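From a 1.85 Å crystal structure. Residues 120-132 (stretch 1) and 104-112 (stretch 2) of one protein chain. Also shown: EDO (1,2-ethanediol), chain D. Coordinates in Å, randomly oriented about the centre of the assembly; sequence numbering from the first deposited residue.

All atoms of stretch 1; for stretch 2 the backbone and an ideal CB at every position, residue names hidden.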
ATOM      1  N   ILE A 120       2.292  -2.816   8.913  1.00 20.78           N
ATOM      2  CA  ILE A 120       0.920  -3.320   9.054  1.00 19.88           C
ATOM      3  C   ILE A 120      -0.027  -2.122   9.166  1.00 19.99           C
ATOM      4  O   ILE A 120       0.450  -1.011   9.449  1.00 21.12           O
ATOM      5  CB  ILE A 120       0.814  -4.260  10.286  1.00 20.76           C
ATOM      6  CG1 ILE A 120      -0.420  -5.137  10.213  1.00 23.98           C
ATOM      7  CG2 ILE A 120       1.039  -3.510  11.622  1.00 20.29           C
ATOM      8  CD1 ILE A 120      -0.264  -6.522  11.078  1.00 21.07           C
ATOM      9  N   GLU A 121      -1.335  -2.374   8.979  1.00 20.42           N
ATOM     10  CA  GLU A 121      -2.354  -1.338   9.072  1.00 21.95           C
ATOM     11  C   GLU A 121      -3.451  -1.849  10.006  1.00 22.68           C
ATOM     12  O   GLU A 121      -3.837  -3.011   9.840  1.00 20.99           O
ATOM     13  CB  GLU A 121      -2.883  -1.085   7.708  1.00 23.12           C
ATOM     14  CG  GLU A 121      -3.989  -0.018   7.637  1.00 23.89           C
ATOM     15  CD  GLU A 121      -4.547   0.148   6.229  1.00 25.53           C
ATOM     16  OE1 GLU A 121      -3.898  -0.156   5.215  1.00 28.75           O
ATOM     17  OE2 GLU A 121      -5.718   0.524   6.167  1.00 27.05           O
ATOM     18  N   ILE A 122      -3.853  -1.074  11.038  1.00 20.21           N
ATOM     19  CA  ILE A 122      -5.054  -1.382  11.811  1.00 21.49           C
ATOM     20  C   ILE A 122      -6.216  -0.786  11.031  1.00 21.96           C
ATOM     21  O   ILE A 122      -6.194   0.381  10.719  1.00 22.28           O
ATOM     22  CB  ILE A 122      -4.963  -0.838  13.249  1.00 24.30           C
ATOM     23  CG1 ILE A 122      -4.032  -1.743  14.049  1.00 25.95           C
ATOM     24  CG2 ILE A 122      -6.290  -0.812  13.952  1.00 25.08           C
ATOM     25  CD1 ILE A 122      -3.473  -1.148  15.309  1.00 29.14           C
ATOM     26  N   GLY A 123      -7.173  -1.621  10.686  1.00 21.36           N
ATOM     27  CA  GLY A 123      -8.342  -1.219   9.981  1.00 23.32           C
ATOM     28  C   GLY A 123      -9.540  -2.075  10.224  1.00 21.08           C
ATOM     29  O   GLY A 123      -9.582  -2.810  11.203  1.00 23.02           O
ATOM     30  N   HIS A 124     -10.524  -1.873   9.365  1.00 21.21           N
ATOM     31  CA  HIS A 124     -11.818  -2.432   9.475  1.00 21.19           C
ATOM     32  C   HIS A 124     -12.368  -2.214  10.871  1.00 23.05           C
ATOM     33  O   HIS A 124     -13.020  -3.095  11.461  1.00 21.87           O
ATOM     34  CB  HIS A 124     -11.747  -3.941   9.131  1.00 21.02           C
ATOM     35  CG  HIS A 124     -11.530  -4.213   7.687  1.00 23.81           C
ATOM     36  ND1 HIS A 124     -10.420  -4.882   7.246  1.00 24.04           N
ATOM     37  CD2 HIS A 124     -12.268  -3.939   6.582  1.00 24.12           C
ATOM     38  CE1 HIS A 124     -10.452  -4.960   5.922  1.00 29.90           C
ATOM     39  NE2 HIS A 124     -11.554  -4.385   5.487  1.00 27.40           N
ATOM     40  N   VAL A 125     -12.225  -0.971  11.364  1.00 23.99           N
ATOM     41  CA  VAL A 125     -12.687  -0.655  12.691  1.00 25.28           C
ATOM     42  C   VAL A 125     -14.164  -0.371  12.636  1.00 25.50           C
ATOM     43  O   VAL A 125     -14.618   0.650  12.039  1.00 26.50           O
ATOM     44  CB  VAL A 125     -11.960   0.550  13.289  1.00 25.44           C
ATOM     45  CG1 VAL A 125     -12.530   0.968  14.712  1.00 24.77           C
ATOM     46  CG2 VAL A 125     -10.441   0.372  13.262  1.00 28.53           C
ATOM     47  N   ASN A 126     -14.930  -1.330  13.147  1.00 25.67           N
ATOM     48  CA  ASN A 126     -16.404  -1.347  13.080  1.00 26.09           C
ATOM     49  C   ASN A 126     -16.944  -1.577  14.480  1.00 26.77           C
ATOM     50  O   ASN A 126     -17.119  -2.756  14.936  1.00 25.64           O
ATOM     51  CB  ASN A 126     -16.858  -2.471  12.171  1.00 25.30           C
ATOM     52  CG  ASN A 126     -16.705  -2.131  10.712  1.00 27.78           C
ATOM     53  OD1 ASN A 126     -17.596  -1.493  10.173  1.00 29.98           O
ATOM     54  ND2 ASN A 126     -15.524  -2.399  10.102  1.00 25.14           N
ATOM     55  N   PHE A 127     -17.192  -0.466  15.183  1.00 28.91           N
ATOM     56  CA  PHE A 127     -17.603  -0.548  16.591  1.00 30.82           C
ATOM     57  C   PHE A 127     -19.069  -0.170  16.713  1.00 32.78           C
ATOM     58  O   PHE A 127     -19.485   0.856  16.188  1.00 33.19           O
ATOM     59  CB  PHE A 127     -16.760   0.428  17.421  1.00 31.52           C
ATOM     60  CG  PHE A 127     -15.309   0.009  17.634  1.00 29.99           C
ATOM     61  CD1 PHE A 127     -14.808  -1.204  17.220  1.00 31.56           C
ATOM     62  CD2 PHE A 127     -14.455   0.864  18.277  1.00 29.84           C
ATOM     63  CE1 PHE A 127     -13.487  -1.567  17.474  1.00 27.03           C
ATOM     64  CE2 PHE A 127     -13.136   0.520  18.471  1.00 29.37           C
ATOM     65  CZ  PHE A 127     -12.672  -0.726  18.139  1.00 29.28           C
ATOM     66  N   SER A 128     -19.824  -0.969  17.447  1.00 35.91           N
ATOM     67  CA  SER A 128     -21.264  -0.681  17.689  1.00 37.40           C
ATOM     68  C   SER A 128     -21.378   0.623  18.440  1.00 40.31           C
ATOM     69  O   SER A 128     -20.450   1.035  19.092  1.00 40.74           O
ATOM     70  CB  SER A 128     -21.867  -1.813  18.519  1.00 38.55           C
ATOM     71  OG  SER A 128     -21.416  -1.784  19.852  1.00 37.62           O
ATOM     72  N   PRO A 129     -22.547   1.283  18.402  1.00 42.69           N
ATOM     73  CA  PRO A 129     -22.633   2.550  19.165  1.00 44.18           C
ATOM     74  C   PRO A 129     -22.328   2.387  20.695  1.00 45.61           C
ATOM     75  O   PRO A 129     -21.638   3.187  21.298  1.00 46.87           O
ATOM     76  CB  PRO A 129     -24.066   3.038  18.869  1.00 45.90           C
ATOM     77  CG  PRO A 129     -24.422   2.345  17.515  1.00 45.97           C
ATOM     78  CD  PRO A 129     -23.712   1.011  17.552  1.00 43.27           C
ATOM     79  N   ALA A 130     -22.775   1.293  21.287  1.00 50.31           N
ATOM     80  CA  ALA A 130     -22.530   1.001  22.669  1.00 50.33           C
ATOM     81  C   ALA A 130     -21.054   0.906  23.008  1.00 46.59           C
ATOM     82  O   ALA A 130     -20.654   1.103  24.165  1.00 45.74           O
ATOM     83  CB  ALA A 130     -23.246  -0.293  23.061  1.00 53.65           C
ATOM     84  N   LEU A 131     -20.249   0.566  22.008  1.00 43.54           N
ATOM     85  CA  LEU A 131     -18.789   0.430  22.177  1.00 41.89           C
ATOM     86  C   LEU A 131     -18.060   1.734  21.873  1.00 41.37           C
ATOM     87  O   LEU A 131     -17.144   2.102  22.578  1.00 40.16           O
ATOM     88  CB  LEU A 131     -18.282  -0.652  21.272  1.00 40.41           C
ATOM     89  CG  LEU A 131     -16.804  -1.092  21.338  1.00 42.67           C
ATOM     90  CD1 LEU A 131     -16.511  -1.715  22.673  1.00 42.72           C
ATOM     91  CD2 LEU A 131     -16.571  -2.093  20.253  1.00 42.12           C
ATOM     92  N   ARG A 132     -18.475   2.432  20.830  1.00 44.09           N
ATOM     93  CA  ARG A 132     -17.776   3.638  20.421  1.00 46.97           C
ATOM     94  C   ARG A 132     -17.480   4.495  21.615  1.00 47.67           C
ATOM     95  O   ARG A 132     -18.296   4.590  22.558  1.00 49.12           O
ATOM     96  CB  ARG A 132     -18.615   4.464  19.443  1.00 52.70           C
ATOM     97  CG  ARG A 132     -18.815   3.837  18.095  1.00 55.22           C
ATOM     98  CD  ARG A 132     -17.815   4.384  17.099  1.00 63.80           C
ATOM     99  NE  ARG A 132     -18.287   5.568  16.386  1.00 70.00           N
ATOM    100  CZ  ARG A 132     -17.659   6.100  15.330  1.00 80.50           C
ATOM    101  NH1 ARG A 132     -18.155   7.176  14.701  1.00 87.30           N
ATOM    102  NH2 ARG A 132     -16.521   5.563  14.892  1.00 81.62           N
ATOM    103  N   UNK A 104     -20.514 -10.417  20.896  1.00 37.75           N
ATOM    104  CA  UNK A 104     -19.775  -9.578  19.925  1.00 37.19           C
ATOM    105  C   UNK A 104     -20.199  -8.170  20.091  1.00 35.75           C
ATOM    106  O   UNK A 104     -21.372  -7.927  20.082  1.00 36.94           O
ATOM    107  CB  UNK A 104     -20.002 -10.028  18.480  1.00 37.19           C
ATOM    108  N   UNK A 105     -19.266  -7.243  20.333  1.00 33.80           N
ATOM    109  CA  UNK A 105     -19.584  -5.803  20.418  1.00 33.05           C
ATOM    110  C   UNK A 105     -19.078  -4.962  19.227  1.00 31.43           C
ATOM    111  O   UNK A 105     -19.391  -3.791  19.095  1.00 30.35           O
ATOM    112  CB  UNK A 105     -18.989  -5.236  21.709  1.00 33.05           C
ATOM    113  N   UNK A 106     -18.307  -5.593  18.358  1.00 29.02           N
ATOM    114  CA  UNK A 106     -17.909  -5.023  17.038  1.00 27.70           C
ATOM    115  C   UNK A 106     -16.717  -5.814  16.566  1.00 25.75           C
ATOM    116  O   UNK A 106     -16.396  -6.851  17.160  1.00 26.38           O
ATOM    117  CB  UNK A 106     -17.577  -3.532  17.119  1.00 27.70           C
ATOM    118  N   UNK A 107     -16.055  -5.314  15.542  1.00 25.16           N
ATOM    119  CA  UNK A 107     -14.872  -5.943  15.026  1.00 24.21           C
ATOM    120  C   UNK A 107     -13.844  -4.969  14.521  1.00 23.39           C
ATOM    121  O   UNK A 107     -14.121  -3.836  14.369  1.00 23.76           O
ATOM    122  CB  UNK A 107     -15.252  -6.912  13.904  1.00 24.21           C
ATOM    123  N   UNK A 108     -12.637  -5.483  14.331  1.00 23.80           N
ATOM    124  CA  UNK A 108     -11.491  -4.762  13.806  1.00 22.56           C
ATOM    125  C   UNK A 108     -10.334  -5.716  13.544  1.00 21.35           C
ATOM    126  O   UNK A 108     -10.410  -6.829  13.858  1.00 21.70           O
ATOM    127  CB  UNK A 108     -11.063  -3.657  14.774  1.00 22.56           C
ATOM    128  N   UNK A 109      -9.290  -5.258  12.899  1.00 20.54           N
ATOM    129  CA  UNK A 109      -8.161  -6.110  12.646  1.00 20.08           C
ATOM    130  C   UNK A 109      -6.996  -5.469  11.946  1.00 20.63           C
ATOM    131  O   UNK A 109      -6.858  -4.291  12.006  1.00 22.26           O
ATOM    132  CB  UNK A 109      -8.624  -7.314  11.823  1.00 20.08           C
ATOM    133  N   UNK A 110      -6.180  -6.283  11.296  1.00 20.70           N
ATOM    134  CA  UNK A 110      -5.044  -5.840  10.544  1.00 20.73           C
ATOM    135  C   UNK A 110      -5.352  -6.021   9.058  1.00 21.02           C
ATOM    136  O   UNK A 110      -6.047  -6.980   8.626  1.00 21.62           O
ATOM    137  CB  UNK A 110      -3.782  -6.601  10.956  1.00 20.73           C
ATOM    138  N   UNK A 111      -4.808  -5.121   8.246  1.00 21.44           N
ATOM    139  CA  UNK A 111      -4.767  -5.367   6.834  1.00 21.31           C
ATOM    140  C   UNK A 111      -3.470  -4.873   6.280  1.00 21.77           C
ATOM    141  O   UNK A 111      -2.641  -4.237   6.976  1.00 20.65           O
ATOM    142  CB  UNK A 111      -5.951  -4.709   6.122  1.00 21.31           C
ATOM    143  N   UNK A 112      -3.261  -5.218   5.036  1.00 22.25           N
ATOM    144  CA  UNK A 112      -2.002  -4.871   4.346  1.00 23.04           C
ATOM    145  C   UNK A 112      -0.774  -5.285   5.221  1.00 22.02           C
ATOM    146  O   UNK A 112       0.142  -4.508   5.363  1.00 22.17           O
ATOM    147  CB  UNK A 112      -1.963  -3.372   4.045  1.00 23.04           C
TER
HETATM  148  C1  EDO D 207     -11.726  -0.383   6.584  1.00 46.39           C
HETATM  149  O1  EDO D 207     -12.840  -0.022   7.364  1.00 45.19           O
HETATM  150  C2  EDO D 207     -10.543   0.444   7.021  1.00 45.51           C
HETATM  151  O2  EDO D 207      -9.436  -0.409   6.939  1.00 48.44           O

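Position 104 has no atom of stretch 1 within 5.5 Å of its ideal CB, so the contact sets no preference; it is Ala104.

At 105 the CB points sideways, 4.2 Å from Leu131 CD2 and 4.6 Å from Ser128 OG. The backbone O accepts from Ser128 N (3.3 Å) and Ser128 OG (2.9 Å); Leu131 CD2 near the CB makes a medium apolar side chain suitable, though others could fit. Leu105 is deposited, its CB against Leu131 CD2.

Position 106 is the most restrictive. Its ideal CB would lie 2.4 Å from Asn126 O, a clash, and 3.0 Å from Phe127 CA, and phi/psi of 162/-168 is a conformation glycine adopts readily. Gly106 fits.

At 107 the backbone pairs with Asn126 in both directions: N to Asn126 O, 2.8 Å, and Asn126 N to O, 2.9 Å. The CB is 4.7 Å from Asn126 O, leaving room for a large side chain on the face shared with Asn126; aromatic, long aliphatic or amide groups are plausible. Phe107, chi1 p, lays its ring face against Asn126 CB, 3.7 Å from the ring centroid and 22° off the normal, a CH-pi contact.

Position 108 lies opposite the bulge, where the register shifts by one between Gly123 and Asn126. Its CA makes a CA-H...O contact with His124 O (3.3 Å), and its sideways CB is 4.0 Å from Val125 CA. Val125, Phe127 and Ile122 favour a branched aliphatic. Leu108 places CB 4.3 Å from Val125 CG2 and CD1 4.1 Å from Phe127 CZ.

At 109 the ideal CB comes no closer than 4.6 Å (Gly123 O), so stretch 1 would tolerate a small residue; phi/psi of -178/-157 leans toward glycine. Gly109 exchanges two 3.0 Å hydrogen bonds with Gly123, N to O each way.

At 110 the CB sits 3.5 Å from Ile120 CD1, on the face of Ile122. Aromatic or aliphatic groups would suit. Tyr110 turns its ring face to Ile120 CD1, 3.8 Å from the centroid, while its CD1 lies 4.1 Å from Ile122 CG1.

Position 111 shares its face with the Glu121 carboxylate, which calls for Lys or Arg. Arg111 reaches back: NH1 forms a salt bridge with Glu121 OE1 (3.1 Å), though both NH1 hydrogen bonds to the carboxylate are weak. Its CD would be 3.1 Å from an ideal CB on Gly123, so that glycine's bareness makes room.

At 112 phi/psi of 50/43 is left-handed, suiting Gly, Asn or another polar residue. Gln112 has CG 3.6 Å from Glu121 OE1, and its end leads away.

Stretch 2 (104-112) ALGFLGYRQ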
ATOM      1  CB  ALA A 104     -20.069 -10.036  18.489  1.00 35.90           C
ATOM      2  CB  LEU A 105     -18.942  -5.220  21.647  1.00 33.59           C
ATOM      3  CG  LEU A 105     -19.335  -5.874  22.951  1.00 39.22           C
ATOM      4  CD1 LEU A 105     -18.392  -5.262  24.015  1.00 38.11           C
ATOM      5  CD2 LEU A 105     -20.820  -5.591  23.171  1.00 39.65           C
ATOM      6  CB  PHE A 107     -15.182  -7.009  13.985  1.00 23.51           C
ATOM      7  CG  PHE A 107     -15.759  -6.488  12.704  1.00 20.74           C
ATOM      8  CD1 PHE A 107     -14.984  -6.371  11.603  1.00 22.07           C
ATOM      9  CD2 PHE A 107     -17.077  -6.159  12.604  1.00 22.30           C
ATOM     10  CE1 PHE A 107     -15.501  -5.937  10.460  1.00 24.65           C
ATOM     11  CE2 PHE A 107     -17.593  -5.717  11.459  1.00 21.68           C
ATOM     12  CZ  PHE A 107     -16.814  -5.598  10.392  1.00 24.51           C
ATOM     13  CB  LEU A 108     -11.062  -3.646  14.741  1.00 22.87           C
ATOM     14  CG  LEU A 108     -10.145  -3.987  15.868  1.00 28.72           C
ATOM     15  CD1 LEU A 108      -9.501  -2.751  16.435  1.00 27.14           C
ATOM     16  CD2 LEU A 108     -10.815  -4.770  16.883  1.00 29.74           C
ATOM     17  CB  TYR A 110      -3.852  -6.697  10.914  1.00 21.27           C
ATOM     18  CG  TYR A 110      -3.436  -6.693  12.390  1.00 19.81           C
ATOM     19  CD1 TYR A 110      -3.029  -5.533  13.018  1.00 23.29           C
ATOM     20  CD2 TYR A 110      -3.384  -7.885  13.129  1.00 23.84           C
ATOM     21  CE1 TYR A 110      -2.559  -5.557  14.330  1.00 22.00           C
ATOM     22  CE2 TYR A 110      -2.942  -7.895  14.470  1.00 22.81           C
ATOM     23  CZ  TYR A 110      -2.554  -6.728  15.036  1.00 21.05           C
ATOM     24  OH  TYR A 110      -2.086  -6.761  16.302  1.00 24.05           O
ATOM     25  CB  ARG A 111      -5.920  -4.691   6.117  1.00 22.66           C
ATOM     26  CG  ARG A 111      -5.881  -3.149   6.315  1.00 20.57           C
ATOM     27  CD  ARG A 111      -7.224  -2.478   5.802  1.00 30.80           C
ATOM     28  NE  ARG A 111      -7.478  -2.834   4.426  1.00 36.02           N
ATOM     29  CZ  ARG A 111      -7.016  -2.184   3.335  1.00 46.12           C
ATOM     30  NH1 ARG A 111      -6.279  -1.079   3.424  1.00 47.06           N
ATOM     31  NH2 ARG A 111      -7.301  -2.638   2.106  1.00 46.54           N
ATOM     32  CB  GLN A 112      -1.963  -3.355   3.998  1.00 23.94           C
ATOM     33  CG  GLN A 112      -3.066  -2.890   3.075  1.00 30.08           C
ATOM     34  CD  GLN A 112      -2.925  -3.489   1.717  1.00 38.23           C
ATOM     35  OE1 GLN A 112      -3.664  -4.416   1.333  1.00 44.81           O
ATOM     36  NE2 GLN A 112      -1.987  -3.003   0.988  1.00 35.68           N
TER
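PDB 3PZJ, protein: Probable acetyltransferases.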